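Local coordinates for protein zinc peptidase (Vibrio cholerae, PDB 2GU1) that cuts the peptide cross-links between peptidoglycan strands as a zinc-dependent DD-endopeptidase, probably making way for new glycans and cell wall expansion, at residues D41-D46 against R277-D282; Q130-K135 against K168-K173; R66-Y69 against E75-I78. All blocks are in the same frame, centred on the assembly; numbering follows the deposited sequence.

Interaction 1 (D41-D46 against R277-D282); sequences DHLQLD and RYLHLD
The carbonyl oxygen of His42 is gripped by both terminal nitrogens of Arg277. NH1 of Arg277 lies 3.1 Å from O of His42, while the second bond, from NH2 of Arg277 to the same O at 3.3 Å, is weak. Neither is straight: the angle at the NH1 hydrogen is 138°, and NH1 sits well above the carbonyl plane, 63° out of it. The arginine chain runs extended from CG to NE (chi2 178°), which carries its charge from the strand to the loop 41-46. On its own side of the interface, NH1 also forms a salt bridge with Glu315 of the adjacent strand 312-318, so the guanidinium is shared between the peptidase sheet and the loop. This joins the LysM-like region to the M23 peptidase region, whose zinc ion is bound by His232, Asp236 and His313. Leu43 slides past the arginine in the opposite direction and lays CB over one face of the guanidinium, 4.0 Å from CZ of Arg277 and offset toward its rim. At the end of its side chain, Leu43 meets Leu279 tip to tip, CD1 of Leu43 4.0 Å from CD2 of Leu279. Leu279 also packs on the zinc ligand His313, its side chain about 7 Å from the zinc ion.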
ATOM      1  N   ASP A  41       4.149  -9.805   9.300  1.00 23.56           N
ATOM      2  CA  ASP A  41       4.641 -10.013   7.944  1.00 24.60           C
ATOM      3  C   ASP A  41       3.715  -9.602   6.808  1.00 25.52           C
ATOM      4  O   ASP A  41       4.055  -9.779   5.636  1.00 24.82           O
ATOM      5  CB  ASP A  41       5.022 -11.478   7.782  1.00 25.49           C
ATOM      6  CG  ASP A  41       6.113 -11.886   8.740  1.00 27.40           C
ATOM      7  OD1 ASP A  41       7.197 -11.268   8.675  1.00 31.24           O
ATOM      8  OD2 ASP A  41       5.893 -12.797   9.563  1.00 24.72           O
ATOM      9  N   HIS A  42       2.565  -9.028   7.141  1.00 24.20           N
ATOM     10  CA  HIS A  42       1.610  -8.637   6.114  1.00 26.31           C
ATOM     11  C   HIS A  42       1.057  -7.239   6.331  1.00 25.21           C
ATOM     12  O   HIS A  42       0.833  -6.497   5.368  1.00 26.73           O
ATOM     13  CB  HIS A  42       0.480  -9.663   6.096  1.00 26.48           C
ATOM     14  CG  HIS A  42       0.968 -11.073   6.033  1.00 28.24           C
ATOM     15  ND1 HIS A  42       1.443 -11.645   4.871  1.00 28.13           N
ATOM     16  CD2 HIS A  42       1.130 -12.004   7.003  1.00 28.81           C
ATOM     17  CE1 HIS A  42       1.877 -12.864   5.128  1.00 30.04           C
ATOM     18  NE2 HIS A  42       1.698 -13.107   6.415  1.00 29.69           N
ATOM     19  N   LEU A  43       0.849  -6.898   7.603  1.00 23.84           N
ATOM     20  CA  LEU A  43       0.321  -5.603   8.031  1.00 24.62           C
ATOM     21  C   LEU A  43      -0.936  -5.211   7.253  1.00 25.00           C
ATOM     22  O   LEU A  43      -1.055  -4.088   6.760  1.00 26.22           O
ATOM     23  CB  LEU A  43       1.399  -4.515   7.899  1.00 24.07           C
ATOM     24  CG  LEU A  43       2.670  -4.717   8.742  1.00 23.12           C
ATOM     25  CD1 LEU A  43       3.693  -3.670   8.374  1.00 21.33           C
ATOM     26  CD2 LEU A  43       2.340  -4.638  10.231  1.00 25.13           C
ATOM     27  N   GLN A  44      -1.863  -6.159   7.144  1.00 23.67           N
ATOM     28  CA  GLN A  44      -3.125  -5.939   6.439  1.00 23.60           C
ATOM     29  C   GLN A  44      -4.167  -5.317   7.384  1.00 22.51           C
ATOM     30  O   GLN A  44      -4.925  -4.429   7.007  1.00 20.47           O
ATOM     31  CB  GLN A  44      -3.682  -7.273   5.939  1.00 28.16           C
ATOM     32  CG  GLN A  44      -2.711  -8.135   5.141  1.00 33.22           C
ATOM     33  CD  GLN A  44      -2.734  -7.823   3.666  1.00 37.84           C
ATOM     34  OE1 GLN A  44      -2.505  -6.688   3.254  1.00 40.11           O
ATOM     35  NE2 GLN A  44      -3.010  -8.839   2.853  1.00 40.74           N
ATOM     36  N   LEU A  45      -4.198  -5.800   8.615  1.00 21.33           N
ATOM     37  CA  LEU A  45      -5.183  -5.337   9.588  1.00 22.14           C
ATOM     38  C   LEU A  45      -5.060  -3.888  10.051  1.00 22.81           C
ATOM     39  O   LEU A  45      -6.031  -3.309  10.535  1.00 23.03           O
ATOM     40  CB  LEU A  45      -5.191  -6.297  10.781  1.00 18.08           C
ATOM     41  CG  LEU A  45      -5.666  -7.699  10.357  1.00 23.45           C
ATOM     42  CD1 LEU A  45      -5.362  -8.716  11.451  1.00 19.10           C
ATOM     43  CD2 LEU A  45      -7.173  -7.661  10.030  1.00 21.76           C
ATOM     44  N   ASP A  46      -3.885  -3.288   9.890  1.00 22.65           N
ATOM     45  CA  ASP A  46      -3.705  -1.897  10.298  1.00 26.57           C
ATOM     46  C   ASP A  46      -4.406  -0.937   9.335  1.00 27.29           C
ATOM     47  O   ASP A  46      -4.693   0.210   9.685  1.00 31.46           O
ATOM     48  CB  ASP A  46      -2.222  -1.537  10.349  1.00 28.56           C
ATOM     49  CG  ASP A  46      -1.624  -1.714  11.722  1.00 28.92           C
ATOM     50  OD1 ASP A  46      -0.449  -1.352  11.891  1.00 30.74           O
ATOM     51  OD2 ASP A  46      -2.317  -2.209  12.633  1.00 30.15           O
ATOM     52  N   ARG A 277       7.641   0.363   2.725  1.00 16.63           N
ATOM     53  CA  ARG A 277       7.421   0.287   4.169  1.00 19.87           C
ATOM     54  C   ARG A 277       8.758   0.227   4.891  1.00 19.03           C
ATOM     55  O   ARG A 277       9.712  -0.385   4.390  1.00 18.20           O
ATOM     56  CB  ARG A 277       6.643  -0.974   4.540  1.00 20.50           C
ATOM     57  CG  ARG A 277       5.256  -1.060   3.976  1.00 23.71           C
ATOM     58  CD  ARG A 277       4.672  -2.391   4.396  1.00 29.11           C
ATOM     59  NE  ARG A 277       3.246  -2.474   4.145  1.00 29.22           N
ATOM     60  CZ  ARG A 277       2.569  -3.613   4.139  1.00 29.42           C
ATOM     61  NH1 ARG A 277       3.205  -4.755   4.366  1.00 28.98           N
ATOM     62  NH2 ARG A 277       1.259  -3.609   3.921  1.00 27.53           N
ATOM     63  N   TYR A 278       8.807   0.830   6.078  1.00 17.95           N
ATOM     64  CA  TYR A 278      10.027   0.874   6.887  1.00 19.84           C
ATOM     65  C   TYR A 278       9.625   0.471   8.319  1.00 20.20           C
ATOM     66  O   TYR A 278       8.892   1.196   8.986  1.00 21.80           O
ATOM     67  CB  TYR A 278      10.599   2.303   6.866  1.00 19.25           C
ATOM     68  CG  TYR A 278      10.736   2.904   5.471  1.00 20.74           C
ATOM     69  CD1 TYR A 278      11.969   2.936   4.816  1.00 18.81           C
ATOM     70  CD2 TYR A 278       9.621   3.393   4.791  1.00 17.90           C
ATOM     71  CE1 TYR A 278      12.081   3.432   3.516  1.00 20.25           C
ATOM     72  CE2 TYR A 278       9.723   3.889   3.491  1.00 19.35           C
ATOM     73  CZ  TYR A 278      10.952   3.902   2.857  1.00 19.30           C
ATOM     74  OH  TYR A 278      11.032   4.335   1.549  1.00 17.66           O
ATOM     75  N   LEU A 279      10.114  -0.675   8.788  1.00 19.12           N
ATOM     76  CA  LEU A 279       9.757  -1.175  10.115  1.00 18.83           C
ATOM     77  C   LEU A 279      10.847  -1.185  11.181  1.00 19.10           C
ATOM     78  O   LEU A 279      12.038  -1.051  10.886  1.00 17.77           O
ATOM     79  CB  LEU A 279       9.199  -2.592  10.003  1.00 17.42           C
ATOM     80  CG  LEU A 279       7.821  -2.825   9.388  1.00 20.46           C
ATOM     81  CD1 LEU A 279       7.750  -2.247   7.988  1.00 18.87           C
ATOM     82  CD2 LEU A 279       7.550  -4.342   9.374  1.00 18.05           C
ATOM     83  N   HIS A 280      10.398  -1.355  12.424  1.00 17.96           N
ATOM     84  CA  HIS A 280      11.259  -1.421  13.602  1.00 20.19           C
ATOM     85  C   HIS A 280      12.049  -0.145  13.870  1.00 20.29           C
ATOM     86  O   HIS A 280      13.055  -0.164  14.579  1.00 23.46           O
ATOM     87  CB  HIS A 280      12.216  -2.606  13.463  1.00 19.07           C
ATOM     88  CG  HIS A 280      11.527  -3.899  13.155  1.00 21.21           C
ATOM     89  ND1 HIS A 280      10.593  -4.465  13.997  1.00 25.08           N
ATOM     90  CD2 HIS A 280      11.626  -4.733  12.092  1.00 23.60           C
ATOM     91  CE1 HIS A 280      10.147  -5.591  13.468  1.00 21.61           C
ATOM     92  NE2 HIS A 280      10.758  -5.777  12.311  1.00 24.02           N
ATOM     93  N   LEU A 281      11.581   0.964  13.322  1.00 21.59           N
ATOM     94  CA  LEU A 281      12.258   2.237  13.494  1.00 20.46           C
ATOM     95  C   LEU A 281      12.383   2.679  14.952  1.00 22.67           C
ATOM     96  O   LEU A 281      11.485   2.457  15.768  1.00 23.16           O
ATOM     97  CB  LEU A 281      11.519   3.311  12.692  1.00 21.57           C
ATOM     98  CG  LEU A 281      11.353   3.050  11.188  1.00 20.39           C
ATOM     99  CD1 LEU A 281      10.428   4.088  10.589  1.00 23.02           C
ATOM    100  CD2 LEU A 281      12.727   3.090  10.497  1.00 19.69           C
ATOM    101  N   ASP A 282      13.508   3.303  15.284  1.00 22.79           N
ATOM    102  CA  ASP A 282      13.707   3.794  16.639  1.00 27.20           C
ATOM    103  C   ASP A 282      12.951   5.117  16.763  1.00 26.52           C
ATOM    104  O   ASP A 282      12.387   5.430  17.810  1.00 28.20           O
ATOM    105  CB  ASP A 282      15.190   4.052  16.926  1.00 27.37           C
ATOM    106  CG  ASP A 282      15.421   4.529  18.348  1.00 28.45           C
ATOM    107  OD1 ASP A 282      15.153   3.749  19.278  1.00 28.19           O
ATOM    108  OD2 ASP A 282      15.849   5.686  18.544  1.00 32.06           O
TER

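Interaction 2 (Q130-K135 against K168-K173); sequences QVMKDK and KAISFK
A helix packed on an antiparallel sheet is the setting here: the C-terminal part of helix 122-132 lies against strand 160-173 in the region matching the Csd3 second domain. Met132 and Ile170 carry most of the contact, sliding past each other in opposite directions. CG of Met132 comes to 3.9 Å from CG2 of Ile170, and the sulfur follows, with SD of Met132 4.1 Å from that same methyl. The first two methionine torsions, chi1 (-53°) and chi2 (-60°), set CG and SD alongside this isoleucine branch. Ile170 divides its two arms between neighbours on the helix. While CG2 takes Met132, the longer arm reaches Val131, where CD1 of Ile170 is 4.4 Å from CG1 of Val131. Two residues along the strand, Phe172 is touched obliquely, its CE1 4.2 Å from CG of Met132. The other surroundings are mostly apolar as well: Phe138 and Val179 border Met132, Phe189 touches both Val131 and Ile170, and Phe111 meets the Phe172 ring edge-to-face. No hydrogen bond or salt bridge crosses between the two segments. With all four touching residues buried, this part of the helix is held to the sheet by dispersion and by exclusion of water, so the fit depends on side-chain shape and not on directional bonds.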
ATOM      1  N   GLN A 130      -0.852  15.052 -10.342  1.00 35.20           N
ATOM      2  CA  GLN A 130       0.495  14.668  -9.917  1.00 36.10           C
ATOM      3  C   GLN A 130       1.317  14.221 -11.122  1.00 33.85           C
ATOM      4  O   GLN A 130       2.406  14.730 -11.366  1.00 33.31           O
ATOM      5  CB  GLN A 130       0.420  13.524  -8.901  1.00 38.88           C
ATOM      6  CG  GLN A 130       1.762  12.886  -8.572  1.00 44.75           C
ATOM      7  CD  GLN A 130       1.614  11.488  -7.973  1.00 49.83           C
ATOM      8  OE1 GLN A 130       1.040  10.586  -8.597  1.00 52.00           O
ATOM      9  NE2 GLN A 130       2.135  11.303  -6.762  1.00 50.26           N
ATOM     10  N   VAL A 131       0.782  13.267 -11.879  1.00 32.53           N
ATOM     11  CA  VAL A 131       1.456  12.742 -13.060  1.00 30.52           C
ATOM     12  C   VAL A 131       1.761  13.804 -14.113  1.00 30.97           C
ATOM     13  O   VAL A 131       2.861  13.843 -14.660  1.00 30.26           O
ATOM     14  CB  VAL A 131       0.608  11.625 -13.730  1.00 28.93           C
ATOM     15  CG1 VAL A 131       1.165  11.288 -15.109  1.00 29.16           C
ATOM     16  CG2 VAL A 131       0.590  10.388 -12.843  1.00 28.19           C
ATOM     17  N   MET A 132       0.791  14.667 -14.390  1.00 32.27           N
ATOM     18  CA  MET A 132       0.950  15.693 -15.419  1.00 34.76           C
ATOM     19  C   MET A 132       1.530  17.043 -14.981  1.00 37.40           C
ATOM     20  O   MET A 132       1.640  17.954 -15.803  1.00 37.26           O
ATOM     21  CB  MET A 132      -0.403  15.954 -16.091  1.00 35.10           C
ATOM     22  CG  MET A 132      -1.103  14.713 -16.638  1.00 36.25           C
ATOM     23  SD  MET A 132      -0.118  13.871 -17.874  1.00 38.09           S
ATOM     24  CE  MET A 132      -0.448  14.847 -19.290  1.00 37.03           C
ATOM     25  N   LYS A 133       1.917  17.176 -13.717  1.00 39.51           N
ATOM     26  CA  LYS A 133       2.420  18.463 -13.223  1.00 42.82           C
ATOM     27  C   LYS A 133       3.516  19.164 -14.032  1.00 43.67           C
ATOM     28  O   LYS A 133       3.508  20.387 -14.146  1.00 44.54           O
ATOM     29  CB  LYS A 133       2.869  18.335 -11.764  1.00 43.97           C
ATOM     30  CG  LYS A 133       4.146  17.559 -11.544  1.00 45.30           C
ATOM     31  CD  LYS A 133       4.647  17.784 -10.126  1.00 48.74           C
ATOM     32  CE  LYS A 133       5.949  17.052  -9.865  1.00 49.51           C
ATOM     33  NZ  LYS A 133       5.760  15.580  -9.891  1.00 51.99           N
ATOM     34  N   ASP A 134       4.452  18.412 -14.597  1.00 45.27           N
ATOM     35  CA  ASP A 134       5.526  19.025 -15.375  1.00 46.91           C
ATOM     36  C   ASP A 134       5.138  19.306 -16.824  1.00 47.33           C
ATOM     37  O   ASP A 134       5.712  20.185 -17.471  1.00 47.32           O
ATOM     38  CB  ASP A 134       6.776  18.143 -15.344  1.00 48.42           C
ATOM     39  CG  ASP A 134       7.302  17.936 -13.941  1.00 49.24           C
ATOM     40  OD1 ASP A 134       7.469  18.942 -13.221  1.00 49.23           O
ATOM     41  OD2 ASP A 134       7.551  16.774 -13.558  1.00 49.58           O
ATOM     42  N   LYS A 135       4.162  18.564 -17.333  1.00 47.05           N
ATOM     43  CA  LYS A 135       3.723  18.747 -18.709  1.00 46.65           C
ATOM     44  C   LYS A 135       2.577  19.751 -18.798  1.00 46.55           C
ATOM     45  O   LYS A 135       2.335  20.326 -19.859  1.00 46.82           O
ATOM     46  CB  LYS A 135       3.289  17.402 -19.304  1.00 47.34           C
ATOM     47  CG  LYS A 135       4.352  16.304 -19.220  1.00 48.62           C
ATOM     48  CD  LYS A 135       5.540  16.565 -20.145  1.00 49.64           C
ATOM     49  CE  LYS A 135       5.366  15.891 -21.501  1.00 49.19           C
ATOM     50  NZ  LYS A 135       4.121  16.307 -22.198  1.00 50.63           N
ATOM     51  N   LYS A 168      -5.164   4.157 -16.735  1.00 20.64           N
ATOM     52  CA  LYS A 168      -4.207   3.613 -17.687  1.00 22.50           C
ATOM     53  C   LYS A 168      -3.675   4.640 -18.677  1.00 20.83           C
ATOM     54  O   LYS A 168      -2.548   4.519 -19.158  1.00 21.36           O
ATOM     55  CB  LYS A 168      -4.837   2.441 -18.460  1.00 26.28           C
ATOM     56  CG  LYS A 168      -5.434   1.357 -17.558  1.00 33.47           C
ATOM     57  CD  LYS A 168      -4.552   1.085 -16.326  1.00 38.36           C
ATOM     58  CE  LYS A 168      -3.850  -0.275 -16.379  1.00 43.24           C
ATOM     59  NZ  LYS A 168      -2.940  -0.438 -17.549  1.00 44.56           N
ATOM     60  N   ALA A 169      -4.481   5.648 -18.979  1.00 19.27           N
ATOM     61  CA  ALA A 169      -4.074   6.673 -19.921  1.00 20.93           C
ATOM     62  C   ALA A 169      -4.696   8.023 -19.580  1.00 22.66           C
ATOM     63  O   ALA A 169      -5.815   8.102 -19.071  1.00 20.67           O
ATOM     64  CB  ALA A 169      -4.464   6.261 -21.343  1.00 21.70           C
ATOM     65  N   ILE A 170      -3.954   9.079 -19.889  1.00 22.22           N
ATOM     66  CA  ILE A 170      -4.380  10.443 -19.615  1.00 25.93           C
ATOM     67  C   ILE A 170      -4.056  11.271 -20.852  1.00 27.70           C
ATOM     68  O   ILE A 170      -2.917  11.268 -21.317  1.00 29.24           O
ATOM     69  CB  ILE A 170      -3.596  11.022 -18.408  1.00 23.69           C
ATOM     70  CG1 ILE A 170      -3.889  10.195 -17.151  1.00 23.45           C
ATOM     71  CG2 ILE A 170      -3.944  12.485 -18.198  1.00 21.75           C
ATOM     72  CD1 ILE A 170      -3.065  10.597 -15.942  1.00 22.08           C
ATOM     73  N   SER A 171      -5.043  11.966 -21.401  1.00 30.37           N
ATOM     74  CA  SER A 171      -4.771  12.790 -22.573  1.00 32.32           C
ATOM     75  C   SER A 171      -5.555  14.089 -22.519  1.00 33.58           C
ATOM     76  O   SER A 171      -6.745  14.097 -22.209  1.00 32.22           O
ATOM     77  CB  SER A 171      -5.119  12.035 -23.858  1.00 35.40           C
ATOM     78  OG  SER A 171      -6.518  12.024 -24.071  1.00 39.74           O
ATOM     79  N   PHE A 172      -4.871  15.189 -22.816  1.00 33.41           N
ATOM     80  CA  PHE A 172      -5.497  16.500 -22.817  1.00 35.25           C
ATOM     81  C   PHE A 172      -5.468  17.103 -24.215  1.00 36.96           C
ATOM     82  O   PHE A 172      -4.426  17.138 -24.869  1.00 37.04           O
ATOM     83  CB  PHE A 172      -4.784  17.455 -21.847  1.00 33.06           C
ATOM     84  CG  PHE A 172      -5.095  17.206 -20.395  1.00 32.69           C
ATOM     85  CD1 PHE A 172      -4.457  16.192 -19.689  1.00 32.55           C
ATOM     86  CD2 PHE A 172      -6.032  17.989 -19.731  1.00 32.82           C
ATOM     87  CE1 PHE A 172      -4.745  15.967 -18.338  1.00 32.10           C
ATOM     88  CE2 PHE A 172      -6.329  17.772 -18.382  1.00 31.38           C
ATOM     89  CZ  PHE A 172      -5.683  16.756 -17.687  1.00 31.25           C
ATOM     90  N   LYS A 173      -6.624  17.560 -24.676  1.00 39.71           N
ATOM     91  CA  LYS A 173      -6.718  18.194 -25.981  1.00 44.27           C
ATOM     92  C   LYS A 173      -6.604  19.685 -25.668  1.00 44.75           C
ATOM     93  O   LYS A 173      -7.593  20.337 -25.338  1.00 45.10           O
ATOM     94  CB  LYS A 173      -8.071  17.885 -26.627  1.00 47.59           C
ATOM     95  CG  LYS A 173      -8.590  16.461 -26.381  1.00 52.58           C
ATOM     96  CD  LYS A 173      -7.553  15.369 -26.670  1.00 55.90           C
ATOM     97  CE  LYS A 173      -7.146  15.319 -28.140  1.00 58.09           C
ATOM     98  NZ  LYS A 173      -6.410  16.541 -28.580  1.00 58.91           N
TER

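Interaction 3 (R66-Y69 against E75-I78); sequences RLIY and EKAI
Strands 66-69 and 75-78 run antiparallel, 4.7 Å apart at their closest with 157° between their directions, as the two arms of a beta hairpin. Tyr69 and Ala77 form the hydrogen-bonded pair. N of Tyr69 reaches O of Ala77 at 2.8 Å, almost straight and in the carbonyl plane, and N of Ala77 returns a bond to O of Tyr69 at 2.9 Å. That second oxygen also receives a CA-H...O contact from CA of Lys76 at 3.2 Å. Beside this pair, Ile68 and Ile78 make a non-hydrogen-bonded pair with their side chains on one face of the sheet, loosely in touch through CG2 of Ile68 and CG1 of Ile78. The closer partner of the Ile68 methyl is the aliphatic part of Lys76: the two side chains lie side by side, pointing the same way, with CG2 of Ile68 4.0 Å from CD of Lys76. Arg66 and Ile78 cross obliquely. A turn at chi3 (-73°) bends the arginine chain so that CG2 of Ile78 lies over one face of the guanidinium, offset toward the rim and 3.7 Å from NE of Arg66. That NE is hydrogen-bonded to Thr80, farther along the second strand, which would restrict the group's rotation. On the sheet face opposite Ile68 and Ile78, CB of Tyr69 rests 4.2 Å from CB of Ala77, and the tyrosine ring leads away to a hydroxyl bonded to Glu52. The hairpin supplies the third and fourth strands of the five-stranded antiparallel sheet of the LysM-like region: strand 53-58 flanks strand 64-70, and strand 87-93 flanks strand 75-81.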
ATOM      1  N   ARG A  66     -11.077 -18.698  13.682  1.00 30.06           N
ATOM      2  CA  ARG A  66     -10.681 -18.141  12.399  1.00 30.43           C
ATOM      3  C   ARG A  66     -11.261 -16.757  12.148  1.00 30.12           C
ATOM      4  O   ARG A  66     -12.435 -16.500  12.432  1.00 30.09           O
ATOM      5  CB  ARG A  66     -11.105 -19.061  11.260  1.00 31.54           C
ATOM      6  CG  ARG A  66     -11.061 -18.370   9.913  1.00 37.70           C
ATOM      7  CD  ARG A  66     -11.457 -19.297   8.789  1.00 40.26           C
ATOM      8  NE  ARG A  66     -10.410 -20.273   8.516  1.00 43.66           N
ATOM      9  CZ  ARG A  66     -10.494 -21.210   7.580  1.00 46.39           C
ATOM     10  NH1 ARG A  66     -11.582 -21.300   6.827  1.00 45.88           N
ATOM     11  NH2 ARG A  66      -9.483 -22.049   7.389  1.00 48.12           N
ATOM     12  N   LEU A  67     -10.422 -15.879  11.603  1.00 27.60           N
ATOM     13  CA  LEU A  67     -10.802 -14.510  11.262  1.00 25.19           C
ATOM     14  C   LEU A  67     -10.608 -14.313   9.763  1.00 23.94           C
ATOM     15  O   LEU A  67      -9.550 -14.655   9.223  1.00 21.53           O
ATOM     16  CB  LEU A  67      -9.916 -13.500  12.006  1.00 25.62           C
ATOM     17  CG  LEU A  67      -9.928 -12.064  11.468  1.00 26.15           C
ATOM     18  CD1 LEU A  67     -11.250 -11.407  11.814  1.00 25.37           C
ATOM     19  CD2 LEU A  67      -8.766 -11.266  12.062  1.00 26.18           C
ATOM     20  N   ILE A  68     -11.623 -13.773   9.092  1.00 20.58           N
ATOM     21  CA  ILE A  68     -11.522 -13.505   7.662  1.00 22.04           C
ATOM     22  C   ILE A  68     -11.699 -11.999   7.476  1.00 24.19           C
ATOM     23  O   ILE A  68     -12.725 -11.424   7.870  1.00 24.19           O
ATOM     24  CB  ILE A  68     -12.612 -14.238   6.833  1.00 22.74           C
ATOM     25  CG1 ILE A  68     -12.524 -15.755   7.044  1.00 22.04           C
ATOM     26  CG2 ILE A  68     -12.412 -13.962   5.347  1.00 23.88           C
ATOM     27  CD1 ILE A  68     -13.078 -16.207   8.375  1.00 25.78           C
ATOM     28  N   TYR A  69     -10.681 -11.363   6.906  1.00 21.33           N
ATOM     29  CA  TYR A  69     -10.718  -9.931   6.650  1.00 21.39           C
ATOM     30  C   TYR A  69     -11.036  -9.741   5.171  1.00 21.20           C
ATOM     31  O   TYR A  69     -10.187  -9.951   4.300  1.00 20.57           O
ATOM     32  CB  TYR A  69      -9.367  -9.290   7.035  1.00 22.23           C
ATOM     33  CG  TYR A  69      -9.138  -7.861   6.564  1.00 25.55           C
ATOM     34  CD1 TYR A  69     -10.205  -6.974   6.364  1.00 24.88           C
ATOM     35  CD2 TYR A  69      -7.840  -7.390   6.340  1.00 25.68           C
ATOM     36  CE1 TYR A  69      -9.980  -5.648   5.946  1.00 25.63           C
ATOM     37  CE2 TYR A  69      -7.603  -6.080   5.932  1.00 26.12           C
ATOM     38  CZ  TYR A  69      -8.675  -5.213   5.735  1.00 26.73           C
ATOM     39  OH  TYR A  69      -8.426  -3.929   5.321  1.00 26.05           O
ATOM     40  N   GLU A  75     -10.994 -10.058  -2.620  1.00 30.50           N
ATOM     41  CA  GLU A  75      -9.764 -10.217  -1.848  1.00 30.33           C
ATOM     42  C   GLU A  75     -10.023 -10.361  -0.352  1.00 29.27           C
ATOM     43  O   GLU A  75     -10.771  -9.580   0.239  1.00 26.50           O
ATOM     44  CB  GLU A  75      -8.842  -9.016  -2.086  1.00 31.33           C
ATOM     45  CG  GLU A  75      -8.530  -8.768  -3.553  1.00 35.58           C
ATOM     46  CD  GLU A  75      -7.662  -7.544  -3.787  1.00 38.70           C
ATOM     47  OE1 GLU A  75      -7.259  -7.318  -4.951  1.00 42.53           O
ATOM     48  OE2 GLU A  75      -7.385  -6.806  -2.817  1.00 41.85           O
ATOM     49  N   LYS A  76      -9.389 -11.356   0.260  1.00 28.21           N
ATOM     50  CA  LYS A  76      -9.546 -11.588   1.686  1.00 27.56           C
ATOM     51  C   LYS A  76      -8.312 -12.224   2.323  1.00 26.26           C
ATOM     52  O   LYS A  76      -7.640 -13.052   1.708  1.00 26.18           O
ATOM     53  CB  LYS A  76     -10.768 -12.476   1.940  1.00 30.99           C
ATOM     54  CG  LYS A  76     -10.707 -13.819   1.234  1.00 32.11           C
ATOM     55  CD  LYS A  76     -11.994 -14.609   1.427  1.00 34.76           C
ATOM     56  CE  LYS A  76     -11.949 -15.926   0.661  1.00 33.67           C
ATOM     57  NZ  LYS A  76     -13.233 -16.684   0.768  1.00 37.07           N
ATOM     58  N   ALA A  77      -8.031 -11.815   3.558  1.00 25.16           N
ATOM     59  CA  ALA A  77      -6.915 -12.328   4.343  1.00 26.06           C
ATOM     60  C   ALA A  77      -7.544 -13.283   5.354  1.00 27.18           C
ATOM     61  O   ALA A  77      -8.471 -12.905   6.068  1.00 28.18           O
ATOM     62  CB  ALA A  77      -6.211 -11.184   5.069  1.00 25.03           C
ATOM     63  N   ILE A  78      -7.050 -14.515   5.406  1.00 27.83           N
ATOM     64  CA  ILE A  78      -7.596 -15.522   6.307  1.00 26.44           C
ATOM     65  C   ILE A  78      -6.621 -15.880   7.428  1.00 27.51           C
ATOM     66  O   ILE A  78      -5.504 -16.335   7.172  1.00 26.72           O
ATOM     67  CB  ILE A  78      -7.943 -16.781   5.511  1.00 30.10           C
ATOM     68  CG1 ILE A  78      -8.854 -16.398   4.343  1.00 28.25           C
ATOM     69  CG2 ILE A  78      -8.593 -17.818   6.422  1.00 29.37           C
ATOM     70  CD1 ILE A  78      -9.009 -17.481   3.296  1.00 33.05           C
TER

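In the fold
Along the chain, interactions 3 and 2 follow one another, and both fall between the two halves of interaction 1. Interaction 3 lies within the LysM-like sheet, interaction 2 ties a helix to the separate sheet of the Csd3-like region, and interaction 1 brings the loop 41-46 back against the M23 peptidase region. Interactions 1 and 3 are neighbours, centres 18 Å apart, and touch where Gln44 and Leu45 pack on Tyr69 and Leu67. Interaction 2 stands apart, its centre 33 Å from interaction 1 and 37 Å from interaction 3. The loop 41-46 thus packs on the LysM-like hairpin and also on the zinc-bearing region, while the Csd3-like contact belongs to a distant part of the monomer.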